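Local structure of mannan endo-1,4-beta-mannosidase (Cryptopygus antarcticus, 4OOU) at residues A[40-46]-A[338-344]; A[53-58]-A[112-116]; A[228-232]-A[271-275]. The protein hydrolyses beta-1,4-mannosidic linkages at random within mannans, galactomannans and glucomannans, as a secreted monomeric TIM-barrel enzyme of glycosyl hydrolase family 5. All blocks are in the same frame, centred on the assembly; numbering follows the deposited sequence.

Interaction 1 of 3, residues A[40-46]-A[338-344]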
ATOM      1  N   SER A  40      -0.824 -12.733   2.655  1.00 38.13           N
ATOM      2  CA  SER A  40      -0.850 -13.444   1.389  1.00 37.42           C
ATOM      3  C   SER A  40      -2.112 -13.096   0.619  1.00 36.90           C
ATOM      4  O   SER A  40      -3.217 -13.195   1.155  1.00 38.31           O
ATOM      5  CB  SER A  40      -0.782 -14.934   1.629  1.00 35.48           C
ATOM      6  OG  SER A  40      -0.577 -15.569   0.392  1.00 38.74           O
ATOM      7  N   GLY A  41      -1.956 -12.718  -0.644  1.00 33.91           N
ATOM      8  CA  GLY A  41      -3.063 -12.187  -1.380  1.00 32.56           C
ATOM      9  C   GLY A  41      -2.712 -11.391  -2.602  1.00 33.96           C
ATOM     10  O   GLY A  41      -1.668 -11.600  -3.215  1.00 40.07           O
ATOM     11  N   VAL A  42      -3.601 -10.478  -2.962  1.00 35.18           N
ATOM     12  CA  VAL A  42      -3.534  -9.786  -4.245  1.00 36.44           C
ATOM     13  C   VAL A  42      -3.823  -8.295  -4.152  1.00 37.78           C
ATOM     14  O   VAL A  42      -4.429  -7.799  -3.174  1.00 34.26           O
ATOM     15  CB  VAL A  42      -4.568 -10.364  -5.223  1.00 34.85           C
ATOM     16  CG1 VAL A  42      -4.559 -11.875  -5.154  1.00 38.24           C
ATOM     17  CG2 VAL A  42      -5.967  -9.877  -4.908  1.00 33.01           C
ATOM     18  N   ASN A  43      -3.414  -7.609  -5.208  1.00 36.96           N
ATOM     19  CA  ASN A  43      -3.921  -6.295  -5.511  1.00 38.21           C
ATOM     20  C   ASN A  43      -5.152  -6.447  -6.398  1.00 36.24           C
ATOM     21  O   ASN A  43      -5.105  -7.219  -7.353  1.00 33.71           O
ATOM     22  CB  ASN A  43      -2.910  -5.526  -6.333  1.00 38.64           C
ATOM     23  CG  ASN A  43      -1.766  -5.048  -5.527  1.00 39.09           C
ATOM     24  OD1 ASN A  43      -1.790  -3.917  -5.053  1.00 40.15           O
ATOM     25  ND2 ASN A  43      -0.728  -5.875  -5.400  1.00 40.04           N
ATOM     26  N   PHE A  44      -6.219  -5.682  -6.139  1.00 34.27           N
ATOM     27  CA  PHE A  44      -7.369  -5.743  -7.032  1.00 35.41           C
ATOM     28  C   PHE A  44      -6.994  -5.175  -8.390  1.00 34.78           C
ATOM     29  O   PHE A  44      -7.199  -5.868  -9.419  1.00 35.09           O
ATOM     30  CB  PHE A  44      -8.650  -5.125  -6.462  1.00 37.04           C
ATOM     31  CG  PHE A  44      -9.362  -5.993  -5.429  1.00 41.22           C
ATOM     32  CD1 PHE A  44      -9.186  -7.382  -5.375  1.00 41.88           C
ATOM     33  CD2 PHE A  44     -10.247  -5.412  -4.515  1.00 43.66           C
ATOM     34  CE1 PHE A  44      -9.850  -8.160  -4.422  1.00 41.38           C
ATOM     35  CE2 PHE A  44     -10.923  -6.190  -3.576  1.00 42.65           C
ATOM     36  CZ  PHE A  44     -10.717  -7.565  -3.531  1.00 42.67           C
ATOM     37  N   ALA A  45      -6.454  -3.958  -8.455  1.00 32.70           N
ATOM     38  CA  ALA A  45      -6.382  -2.940  -7.392  1.00 32.31           C
ATOM     39  C   ALA A  45      -7.587  -2.016  -7.523  1.00 31.67           C
ATOM     40  O   ALA A  45      -7.754  -1.082  -6.733  1.00 27.45           O
ATOM     41  CB  ALA A  45      -5.098  -2.119  -7.530  1.00 31.18           C
ATOM     42  N   TRP A  46      -8.390  -2.249  -8.564  1.00 31.24           N
ATOM     43  CA  TRP A  46      -9.643  -1.540  -8.755  1.00 31.65           C
ATOM     44  C   TRP A  46     -10.565  -2.389  -9.628  1.00 31.32           C
ATOM     45  O   TRP A  46     -10.193  -3.450 -10.105  1.00 30.43           O
ATOM     46  CB  TRP A  46      -9.380  -0.172  -9.376  1.00 33.48           C
ATOM     47  CG  TRP A  46      -8.659  -0.261 -10.665  1.00 35.66           C
ATOM     48  CD1 TRP A  46      -9.206  -0.536 -11.884  1.00 37.41           C
ATOM     49  CD2 TRP A  46      -7.255  -0.116 -10.876  1.00 37.91           C
ATOM     50  NE1 TRP A  46      -8.232  -0.553 -12.846  1.00 39.10           N
ATOM     51  CE2 TRP A  46      -7.020  -0.294 -12.259  1.00 38.55           C
ATOM     52  CE3 TRP A  46      -6.165   0.161 -10.036  1.00 39.40           C
ATOM     53  CZ2 TRP A  46      -5.733  -0.217 -12.827  1.00 36.40           C
ATOM     54  CZ3 TRP A  46      -4.879   0.262 -10.612  1.00 38.60           C
ATOM     55  CH2 TRP A  46      -4.688   0.075 -11.998  1.00 37.56           C
ATOM     56  N   ALA A 338       3.212 -11.012   0.583  1.00 28.50           N
ATOM     57  CA  ALA A 338       3.396 -10.962  -0.883  1.00 29.14           C
ATOM     58  C   ALA A 338       2.070 -10.887  -1.620  1.00 29.70           C
ATOM     59  O   ALA A 338       1.167 -11.716  -1.389  1.00 26.15           O
ATOM     60  CB  ALA A 338       4.174 -12.166  -1.370  1.00 28.59           C
ATOM     61  N   LEU A 339       1.980  -9.915  -2.536  1.00 32.56           N
ATOM     62  CA  LEU A 339       0.708  -9.515  -3.160  1.00 33.55           C
ATOM     63  C   LEU A 339       0.874  -9.402  -4.651  1.00 33.44           C
ATOM     64  O   LEU A 339       1.716  -8.637  -5.118  1.00 34.68           O
ATOM     65  CB  LEU A 339       0.274  -8.138  -2.618  1.00 36.56           C
ATOM     66  CG  LEU A 339      -0.721  -7.989  -1.464  1.00 36.04           C
ATOM     67  CD1 LEU A 339      -0.549  -9.044  -0.407  1.00 36.76           C
ATOM     68  CD2 LEU A 339      -0.568  -6.624  -0.844  1.00 35.61           C
ATOM     69  N   THR A 340       0.062 -10.134  -5.395  1.00 34.70           N
ATOM     70  CA  THR A 340       0.194 -10.188  -6.849  1.00 36.99           C
ATOM     71  C   THR A 340      -0.444  -8.971  -7.462  1.00 35.83           C
ATOM     72  O   THR A 340      -1.228  -8.284  -6.809  1.00 37.81           O
ATOM     73  CB  THR A 340      -0.455 -11.467  -7.451  1.00 39.28           C
ATOM     74  OG1 THR A 340      -1.797 -11.636  -6.939  1.00 40.71           O
ATOM     75  CG2 THR A 340       0.373 -12.703  -7.102  1.00 36.85           C
ATOM     76  N   TRP A 341      -0.085  -8.708  -8.707  1.00 31.84           N
ATOM     77  CA  TRP A 341      -0.688  -7.652  -9.478  1.00 33.09           C
ATOM     78  C   TRP A 341      -1.254  -8.253 -10.792  1.00 33.38           C
ATOM     79  O   TRP A 341      -0.508  -8.905 -11.490  1.00 30.51           O
ATOM     80  CB  TRP A 341       0.357  -6.570  -9.808  1.00 33.88           C
ATOM     81  CG  TRP A 341      -0.267  -5.431 -10.546  1.00 33.06           C
ATOM     82  CD1 TRP A 341      -0.457  -5.346 -11.881  1.00 34.16           C
ATOM     83  CD2 TRP A 341      -0.856  -4.248  -9.979  1.00 34.13           C
ATOM     84  NE1 TRP A 341      -1.133  -4.192 -12.195  1.00 35.94           N
ATOM     85  CE2 TRP A 341      -1.380  -3.496 -11.043  1.00 35.80           C
ATOM     86  CE3 TRP A 341      -0.973  -3.749  -8.681  1.00 33.92           C
ATOM     87  CZ2 TRP A 341      -2.003  -2.266 -10.852  1.00 37.18           C
ATOM     88  CZ3 TRP A 341      -1.602  -2.539  -8.488  1.00 36.89           C
ATOM     89  CH2 TRP A 341      -2.107  -1.804  -9.570  1.00 37.40           C
ATOM     90  N   GLN A 342      -2.547  -8.094 -11.121  1.00 33.82           N
ATOM     91  CA  GLN A 342      -3.620  -7.628 -10.198  1.00 34.37           C
ATOM     92  C   GLN A 342      -4.878  -8.363 -10.620  1.00 35.81           C
ATOM     93  O   GLN A 342      -4.943  -8.906 -11.740  1.00 37.04           O
ATOM     94  CB  GLN A 342      -3.860  -6.132 -10.325  1.00 34.05           C
ATOM     95  CG  GLN A 342      -4.512  -5.758 -11.652  1.00 35.37           C
ATOM     96  CD  GLN A 342      -4.618  -4.268 -11.922  1.00 37.73           C
ATOM     97  OE1 GLN A 342      -4.452  -3.821 -13.066  1.00 38.46           O
ATOM     98  NE2 GLN A 342      -4.924  -3.491 -10.887  1.00 40.53           N
ATOM     99  N   PHE A 343      -5.892  -8.357  -9.771  1.00 36.42           N
ATOM    100  CA  PHE A 343      -6.987  -9.312  -9.944  1.00 38.51           C
ATOM    101  C   PHE A 343      -7.849  -9.018 -11.168  1.00 40.18           C
ATOM    102  O   PHE A 343      -8.262  -9.937 -11.885  1.00 41.80           O
ATOM    103  CB  PHE A 343      -7.849  -9.404  -8.694  1.00 39.99           C
ATOM    104  CG  PHE A 343      -8.230 -10.804  -8.348  1.00 44.08           C
ATOM    105  CD1 PHE A 343      -7.246 -11.748  -8.073  1.00 43.11           C
ATOM    106  CD2 PHE A 343      -9.575 -11.196  -8.309  1.00 46.09           C
ATOM    107  CE1 PHE A 343      -7.595 -13.054  -7.754  1.00 44.82           C
ATOM    108  CE2 PHE A 343      -9.929 -12.499  -7.995  1.00 44.00           C
ATOM    109  CZ  PHE A 343      -8.936 -13.431  -7.726  1.00 46.12           C
ATOM    110  N   ASN A 344      -8.103  -7.748 -11.441  1.00 39.24           N
ATOM    111  CA  ASN A 344      -8.869  -7.404 -12.646  1.00 40.70           C
ATOM    112  C   ASN A 344      -8.153  -7.713 -13.994  1.00 44.92           C
ATOM    113  O   ASN A 344      -8.742  -7.498 -15.058  1.00 45.11           O
ATOM    114  CB  ASN A 344      -9.255  -5.943 -12.595  1.00 38.54           C
ATOM    115  CG  ASN A 344      -8.087  -5.042 -12.829  1.00 35.89           C
ATOM    116  OD1 ASN A 344      -7.180  -5.388 -13.586  1.00 35.90           O
ATOM    117  ND2 ASN A 344      -8.102  -3.871 -12.200  1.00 35.20           N
TER
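Asn43 holds its CG beside its own backbone N (chi1 -75°), which brings ND2 to Thr340 O; Trp341 extends its CG away from its backbone N (chi1 -177°), carrying the indole toward Ala45 and Trp46. The bond from Asn43 ND2 to Thr340 O is 2.8 Å long and nearly straight, 164° at the hydrogen, and the donor stands above the carbonyl plane. Asn43 N reaches the same oxygen, Thr340 O, also at 2.8 Å but much nearer that plane, so one residue grips the carbonyl twice. The Asn43 side chain also crosses Trp341 at about a right angle, Asn43 CG lying 3.5 Å from Trp341 CE3. Farther along the indole, Ala45 CB sits 3.6 Å from Trp341 CH2, and Trp46 CZ3 comes in at the indole edge. Asn344 ND2 lies over one face of the Trp46 indole and donates to Trp46 O at 3.0 Å, while Asn344 OD1 accepts a hydrogen bond from Gly346 N. Cis peptides precede Ala45 and Gln342, the second directly after substrate-binding Trp341. Parallel bridges from Ser40–Ala338 to Val42–Thr340 join the first and last barrel strands, closing the TIM barrel. Strand 79-86 pairs with 40-43 on one flank, strand 308-313 neighbours 338-340 on the other, and helix 58-74 packs against Phe44 and Phe343.

Interaction 2 of 3, residues A[53-58]-A[112-116]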
ATOM      1  N   PHE A  53     -15.396   3.746  -5.287  1.00 39.23           N
ATOM      2  CA  PHE A  53     -16.107   4.332  -4.178  1.00 36.04           C
ATOM      3  C   PHE A  53     -16.378   5.841  -4.378  1.00 40.47           C
ATOM      4  O   PHE A  53     -15.554   6.566  -4.984  1.00 37.67           O
ATOM      5  CB  PHE A  53     -15.250   4.189  -2.949  1.00 38.26           C
ATOM      6  CG  PHE A  53     -14.636   2.838  -2.788  1.00 37.47           C
ATOM      7  CD1 PHE A  53     -15.304   1.838  -2.092  1.00 33.88           C
ATOM      8  CD2 PHE A  53     -13.367   2.580  -3.304  1.00 38.59           C
ATOM      9  CE1 PHE A  53     -14.722   0.602  -1.932  1.00 36.44           C
ATOM     10  CE2 PHE A  53     -12.772   1.343  -3.147  1.00 38.45           C
ATOM     11  CZ  PHE A  53     -13.450   0.351  -2.453  1.00 38.52           C
ATOM     12  N   GLY A  54     -17.505   6.309  -3.826  1.00 37.66           N
ATOM     13  CA  GLY A  54     -17.940   7.704  -3.961  1.00 39.27           C
ATOM     14  C   GLY A  54     -18.946   7.874  -5.086  1.00 39.35           C
ATOM     15  O   GLY A  54     -19.008   7.014  -5.997  1.00 39.46           O
ATOM     16  N   ASN A  55     -19.725   8.971  -5.030  1.00 38.54           N
ATOM     17  CA  ASN A  55     -20.675   9.361  -6.104  1.00 36.75           C
ATOM     18  C   ASN A  55     -21.534   8.185  -6.543  1.00 39.94           C
ATOM     19  O   ASN A  55     -21.703   7.902  -7.730  1.00 44.78           O
ATOM     20  CB  ASN A  55     -19.945   9.978  -7.305  1.00 39.02           C
ATOM     21  CG  ASN A  55     -19.319  11.338  -6.984  1.00 40.51           C
ATOM     22  OD1 ASN A  55     -19.632  11.962  -5.965  1.00 40.80           O
ATOM     23  ND2 ASN A  55     -18.444  11.815  -7.872  1.00 39.20           N
ATOM     24  N   GLY A  56     -22.038   7.476  -5.540  1.00 41.37           N
ATOM     25  CA  GLY A  56     -22.864   6.313  -5.726  1.00 40.41           C
ATOM     26  C   GLY A  56     -22.343   5.286  -6.689  1.00 39.15           C
ATOM     27  O   GLY A  56     -23.140   4.554  -7.263  1.00 42.15           O
ATOM     28  N   GLN A  57     -21.025   5.207  -6.860  1.00 39.10           N
ATOM     29  CA  GLN A  57     -20.443   4.329  -7.910  1.00 39.44           C
ATOM     30  C   GLN A  57     -20.205   2.917  -7.402  1.00 37.28           C
ATOM     31  O   GLN A  57     -19.945   2.003  -8.168  1.00 36.43           O
ATOM     32  CB  GLN A  57     -19.121   4.907  -8.455  1.00 36.74           C
ATOM     33  CG  GLN A  57     -19.254   6.248  -9.157  1.00 34.73           C
ATOM     34  CD  GLN A  57     -20.101   6.198 -10.404  1.00 34.02           C
ATOM     35  OE1 GLN A  57     -20.152   5.187 -11.115  1.00 34.47           O
ATOM     36  NE2 GLN A  57     -20.758   7.306 -10.699  1.00 32.56           N
ATOM     37  N   TYR A  58     -20.297   2.754  -6.092  1.00 41.18           N
ATOM     38  CA  TYR A  58     -20.066   1.471  -5.457  1.00 40.69           C
ATOM     39  C   TYR A  58     -21.173   0.473  -5.735  1.00 40.18           C
ATOM     40  O   TYR A  58     -20.918  -0.740  -5.715  1.00 46.08           O
ATOM     41  CB  TYR A  58     -19.926   1.695  -3.972  1.00 41.43           C
ATOM     42  CG  TYR A  58     -19.607   0.480  -3.142  1.00 43.43           C
ATOM     43  CD1 TYR A  58     -18.305   0.027  -3.008  1.00 45.19           C
ATOM     44  CD2 TYR A  58     -20.587  -0.185  -2.445  1.00 42.09           C
ATOM     45  CE1 TYR A  58     -18.000  -1.069  -2.213  1.00 41.78           C
ATOM     46  CE2 TYR A  58     -20.284  -1.281  -1.662  1.00 42.92           C
ATOM     47  CZ  TYR A  58     -18.985  -1.719  -1.546  1.00 41.48           C
ATOM     48  OH  TYR A  58     -18.673  -2.808  -0.748  1.00 42.73           O
ATOM     49  N   ASP A 112     -19.519   3.533   1.431  1.00 40.23           N
ATOM     50  CA  ASP A 112     -19.032   2.588   0.414  1.00 40.83           C
ATOM     51  C   ASP A 112     -17.851   1.787   0.900  1.00 36.41           C
ATOM     52  O   ASP A 112     -17.834   0.570   0.756  1.00 33.12           O
ATOM     53  CB  ASP A 112     -18.671   3.320  -0.868  1.00 44.84           C
ATOM     54  CG  ASP A 112     -19.876   3.777  -1.612  1.00 44.80           C
ATOM     55  OD1 ASP A 112     -21.003   3.414  -1.193  1.00 47.60           O
ATOM     56  OD2 ASP A 112     -19.698   4.490  -2.611  1.00 43.15           O
ATOM     57  N   LEU A 113     -16.877   2.462   1.502  1.00 35.38           N
ATOM     58  CA  LEU A 113     -15.758   1.750   2.113  1.00 37.73           C
ATOM     59  C   LEU A 113     -16.239   0.857   3.301  1.00 36.77           C
ATOM     60  O   LEU A 113     -15.889  -0.336   3.405  1.00 36.27           O
ATOM     61  CB  LEU A 113     -14.645   2.735   2.526  1.00 38.36           C
ATOM     62  CG  LEU A 113     -13.950   3.503   1.362  1.00 40.14           C
ATOM     63  CD1 LEU A 113     -13.200   4.725   1.872  1.00 42.07           C
ATOM     64  CD2 LEU A 113     -12.990   2.680   0.512  1.00 37.61           C
ATOM     65  N   SER A 114     -17.041   1.446   4.183  1.00 38.82           N
ATOM     66  CA  SER A 114     -17.636   0.753   5.356  1.00 34.27           C
ATOM     67  C   SER A 114     -18.241  -0.573   4.869  1.00 32.92           C
ATOM     68  O   SER A 114     -17.905  -1.645   5.370  1.00 31.56           O
ATOM     69  CB  SER A 114     -18.688   1.687   5.991  1.00 35.86           C
ATOM     70  OG  SER A 114     -18.811   1.569   7.406  1.00 35.79           O
ATOM     71  N   ASP A 115     -19.066  -0.516   3.825  1.00 32.54           N
ATOM     72  CA  ASP A 115     -19.671  -1.744   3.297  1.00 34.87           C
ATOM     73  C   ASP A 115     -18.626  -2.795   2.932  1.00 35.41           C
ATOM     74  O   ASP A 115     -18.745  -3.974   3.284  1.00 33.81           O
ATOM     75  CB  ASP A 115     -20.529  -1.467   2.056  1.00 34.74           C
ATOM     76  CG  ASP A 115     -21.402  -2.663   1.666  1.00 34.81           C
ATOM     77  OD1 ASP A 115     -22.473  -2.860   2.258  1.00 34.12           O
ATOM     78  OD2 ASP A 115     -21.021  -3.409   0.760  1.00 36.00           O
ATOM     79  N   LEU A 116     -17.609  -2.358   2.203  1.00 39.04           N
ATOM     80  CA  LEU A 116     -16.656  -3.297   1.621  1.00 37.51           C
ATOM     81  C   LEU A 116     -15.865  -3.898   2.740  1.00 37.06           C
ATOM     82  O   LEU A 116     -15.579  -5.094   2.699  1.00 35.15           O
ATOM     83  CB  LEU A 116     -15.720  -2.634   0.598  1.00 36.94           C
ATOM     84  CG  LEU A 116     -14.852  -3.617  -0.221  1.00 39.21           C
ATOM     85  CD1 LEU A 116     -15.613  -4.677  -1.024  1.00 39.58           C
ATOM     86  CD2 LEU A 116     -13.955  -2.858  -1.173  1.00 41.48           C
TER
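Phe53 and Tyr58 bring the loop after strand 35-43 against helix 109-122 in a buried contact of mixed character, apolar round Phe53 and polar round Tyr58, on the outer layer of the barrel. The evidence is clearest at Phe53. Leu113 CD2 stands over the centre of its ring, 3.5 Å from the centroid and only 7° off the normal, a CH-pi contact, while Leu116 CD2 meets the ring edge at Phe53 CZ, also 3.5 Å away. One ring is thus held on a face and at an edge by leucines from successive turns of the helix. Tyr58 sends its CG away from its backbone N (chi1 -177°), which lays the ring along the helix, antiparallel to the Asp112 side chain as the two slide past each other. Asp112 O lies over one of its faces, 3.4 Å from Tyr58 CE1. At the far end Tyr58 OH donates to Asp115 OD2 at 2.9 Å, and Asp115 OD2 receives it on its anti lone pair; the same oxygen forms a salt bridge with Lys66, which probably favours a charged Asp115. A bond from Gly54 N to Asp112 OD2 is modelled too, but the position of that oxygen is less certain. Between the two aromatics, a type I' beta turn from Gly54 to Gln57 reverses the chain, closed by Gln57 N to Gly54 O at 2.8 Å. Tyr58 opens helix 58-74, making this loop the first beta-alpha connection of the (beta/alpha)8 barrel, packed on the next outer helix, 109-122.

Interaction 3 of 3, residues A[228-232]-A[271-275]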
ATOM      1  N   ALA A 228      -1.798  12.566  10.574  1.00 38.91           N
ATOM      2  CA  ALA A 228      -3.186  12.865  10.863  1.00 39.59           C
ATOM      3  C   ALA A 228      -4.022  11.588  10.986  1.00 42.79           C
ATOM      4  O   ALA A 228      -5.007  11.514  11.778  1.00 43.11           O
ATOM      5  CB  ALA A 228      -3.750  13.806   9.817  1.00 40.41           C
ATOM      6  N   ILE A 229      -3.634  10.578  10.214  1.00 40.32           N
ATOM      7  CA  ILE A 229      -4.194   9.237  10.420  1.00 41.28           C
ATOM      8  C   ILE A 229      -3.890   8.735  11.846  1.00 43.98           C
ATOM      9  O   ILE A 229      -4.780   8.272  12.571  1.00 42.03           O
ATOM     10  CB  ILE A 229      -3.612   8.217   9.423  1.00 39.07           C
ATOM     11  CG1 ILE A 229      -3.926   8.640   7.974  1.00 38.52           C
ATOM     12  CG2 ILE A 229      -4.176   6.831   9.735  1.00 38.37           C
ATOM     13  CD1 ILE A 229      -3.246   7.829   6.896  1.00 35.78           C
ATOM     14  N   HIS A 230      -2.620   8.802  12.237  1.00 42.33           N
ATOM     15  CA  HIS A 230      -2.251   8.389  13.575  1.00 43.24           C
ATOM     16  C   HIS A 230      -2.976   9.256  14.604  1.00 41.17           C
ATOM     17  O   HIS A 230      -3.473   8.726  15.576  1.00 41.35           O
ATOM     18  CB  HIS A 230      -0.730   8.449  13.784  1.00 43.44           C
ATOM     19  CG  HIS A 230       0.046   7.451  12.966  1.00 41.70           C
ATOM     20  ND1 HIS A 230      -0.194   6.093  13.020  1.00 40.38           N
ATOM     21  CD2 HIS A 230       1.083   7.614  12.105  1.00 40.04           C
ATOM     22  CE1 HIS A 230       0.651   5.469  12.213  1.00 41.90           C
ATOM     23  NE2 HIS A 230       1.445   6.369  11.657  1.00 37.21           N
ATOM     24  N   ASN A 231      -3.058  10.571  14.382  1.00 40.55           N
ATOM     25  CA  ASN A 231      -3.809  11.457  15.307  1.00 43.19           C
ATOM     26  C   ASN A 231      -5.225  10.915  15.576  1.00 44.62           C
ATOM     27  O   ASN A 231      -5.702  10.901  16.701  1.00 41.58           O
ATOM     28  CB  ASN A 231      -3.924  12.916  14.787  1.00 39.74           C
ATOM     29  CG  ASN A 231      -2.608  13.705  14.868  1.00 37.48           C
ATOM     30  OD1 ASN A 231      -2.360  14.586  14.050  1.00 36.87           O
ATOM     31  ND2 ASN A 231      -1.758  13.372  15.819  1.00 36.16           N
ATOM     32  N   ALA A 232      -5.871  10.456  14.522  1.00 46.79           N
ATOM     33  CA  ALA A 232      -7.256  10.038  14.590  1.00 47.85           C
ATOM     34  C   ALA A 232      -7.403   8.604  15.098  1.00 45.23           C
ATOM     35  O   ALA A 232      -8.351   8.300  15.827  1.00 44.96           O
ATOM     36  CB  ALA A 232      -7.905  10.194  13.206  1.00 47.47           C
ATOM     37  N   ASN A 271       4.893  11.902  14.746  1.00 43.02           N
ATOM     38  CA  ASN A 271       4.210  10.614  14.592  1.00 41.71           C
ATOM     39  C   ASN A 271       3.703  10.393  13.161  1.00 42.69           C
ATOM     40  O   ASN A 271       2.720   9.711  12.950  1.00 39.67           O
ATOM     41  CB  ASN A 271       3.033  10.533  15.574  1.00 41.21           C
ATOM     42  CG  ASN A 271       1.877  11.399  15.157  1.00 39.06           C
ATOM     43  OD1 ASN A 271       2.031  12.349  14.380  1.00 40.87           O
ATOM     44  ND2 ASN A 271       0.704  11.048  15.624  1.00 36.70           N
ATOM     45  N   GLY A 272       4.388  10.975  12.174  1.00 45.14           N
ATOM     46  CA  GLY A 272       3.968  10.870  10.792  1.00 42.49           C
ATOM     47  C   GLY A 272       4.878   9.876  10.144  1.00 42.31           C
ATOM     48  O   GLY A 272       5.681  10.241   9.250  1.00 40.39           O
ATOM     49  N   ILE A 273       4.777   8.632  10.625  1.00 38.73           N
ATOM     50  CA  ILE A 273       5.682   7.569  10.191  1.00 37.12           C
ATOM     51  C   ILE A 273       4.970   6.481   9.400  1.00 36.16           C
ATOM     52  O   ILE A 273       3.748   6.445   9.348  1.00 34.88           O
ATOM     53  CB  ILE A 273       6.491   6.952  11.342  1.00 36.74           C
ATOM     54  CG1 ILE A 273       5.600   6.305  12.423  1.00 36.43           C
ATOM     55  CG2 ILE A 273       7.411   8.003  11.929  1.00 38.20           C
ATOM     56  CD1 ILE A 273       6.341   5.392  13.405  1.00 33.78           C
ATOM     57  N   ILE A 274       5.738   5.657   8.705  1.00 36.67           N
ATOM     58  CA  ILE A 274       5.167   4.430   8.197  1.00 37.45           C
ATOM     59  C   ILE A 274       5.470   3.358   9.210  1.00 37.99           C
ATOM     60  O   ILE A 274       6.463   3.422   9.893  1.00 42.03           O
ATOM     61  CB  ILE A 274       5.617   4.036   6.784  1.00 34.14           C
ATOM     62  CG1 ILE A 274       7.120   3.957   6.631  1.00 35.21           C
ATOM     63  CG2 ILE A 274       5.081   5.019   5.782  1.00 35.26           C
ATOM     64  CD1 ILE A 274       7.518   3.609   5.199  1.00 36.20           C
ATOM     65  N   ASN A 275       4.575   2.396   9.322  1.00 39.03           N
ATOM     66  CA  ASN A 275       4.711   1.320  10.279  1.00 36.20           C
ATOM     67  C   ASN A 275       5.296   0.067   9.671  1.00 36.28           C
ATOM     68  O   ASN A 275       5.782  -0.787  10.419  1.00 38.77           O
ATOM     69  CB  ASN A 275       3.352   1.057  10.871  1.00 36.60           C
ATOM     70  CG  ASN A 275       2.801   2.294  11.508  1.00 40.01           C
ATOM     71  OD1 ASN A 275       1.820   2.893  11.047  1.00 38.37           O
ATOM     72  ND2 ASN A 275       3.493   2.743  12.547  1.00 44.34           N
TER
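His230 reaches from the last turn of its helix to Ile273, its CG lying beside the backbone N (chi1 -67°) so that the imidazole points at the 271-275 loop. NE2 donates to Ile273 O at 3.3 Å with an angle of 161° at the hydrogen. The carbonyl oxygen lies close to the plane of the ring, whereas NE2 itself stands above the carbonyl plane rather than on a lone pair. Ile273 O also takes a bond from Ser226 OG, so two side chains of the helix hold it. A second oxygen, Asn275 OD1, meets the imidazole edge 3.1 Å from His230 CE1, the amide turned almost perpendicular to the ring at 83°. That oxygen already accepts from Val238 N, which ties Asn275 to the adjoining strand. At the other end of the loop, Asn271 folds its amide between its backbone N and carbonyl carbon, setting ND2 3.5 Å from His230 CB, with OD1 bonded to Ser227 OG. The loop passes across the C-terminal part of helix 215-232 before entering strand 277-281. Strand 238-241 touches His230 through Val238, and helix 149-167 packs on helix 215-232 through Ala228, Ile229 and Ala232.

Overall arrangement
Interaction 1 closes the barrel, whereas interactions 2 and 3 tie outer helices to connecting segments. In sequence, both lie between the two strands that interaction 1 pairs, with interaction 2 complete before interaction 3 begins. Their centres stand about 19 Å (1 and 2), 25 Å (1 and 3) and 24 Å (2 and 3) apart, without touching; interactions 1 and 2 come nearest, about 5 Å between closest atoms. Only interaction 1 holds a substrate-binding residue, Trp341, whose side chain lies about 3 Å from those of Tyr282 and Glu312, the probable nucleophile, and from a bound Tris. The Phe53 side chain of interaction 2 remains about 7 Å from that of substrate-binding Trp83; interaction 3 is remote.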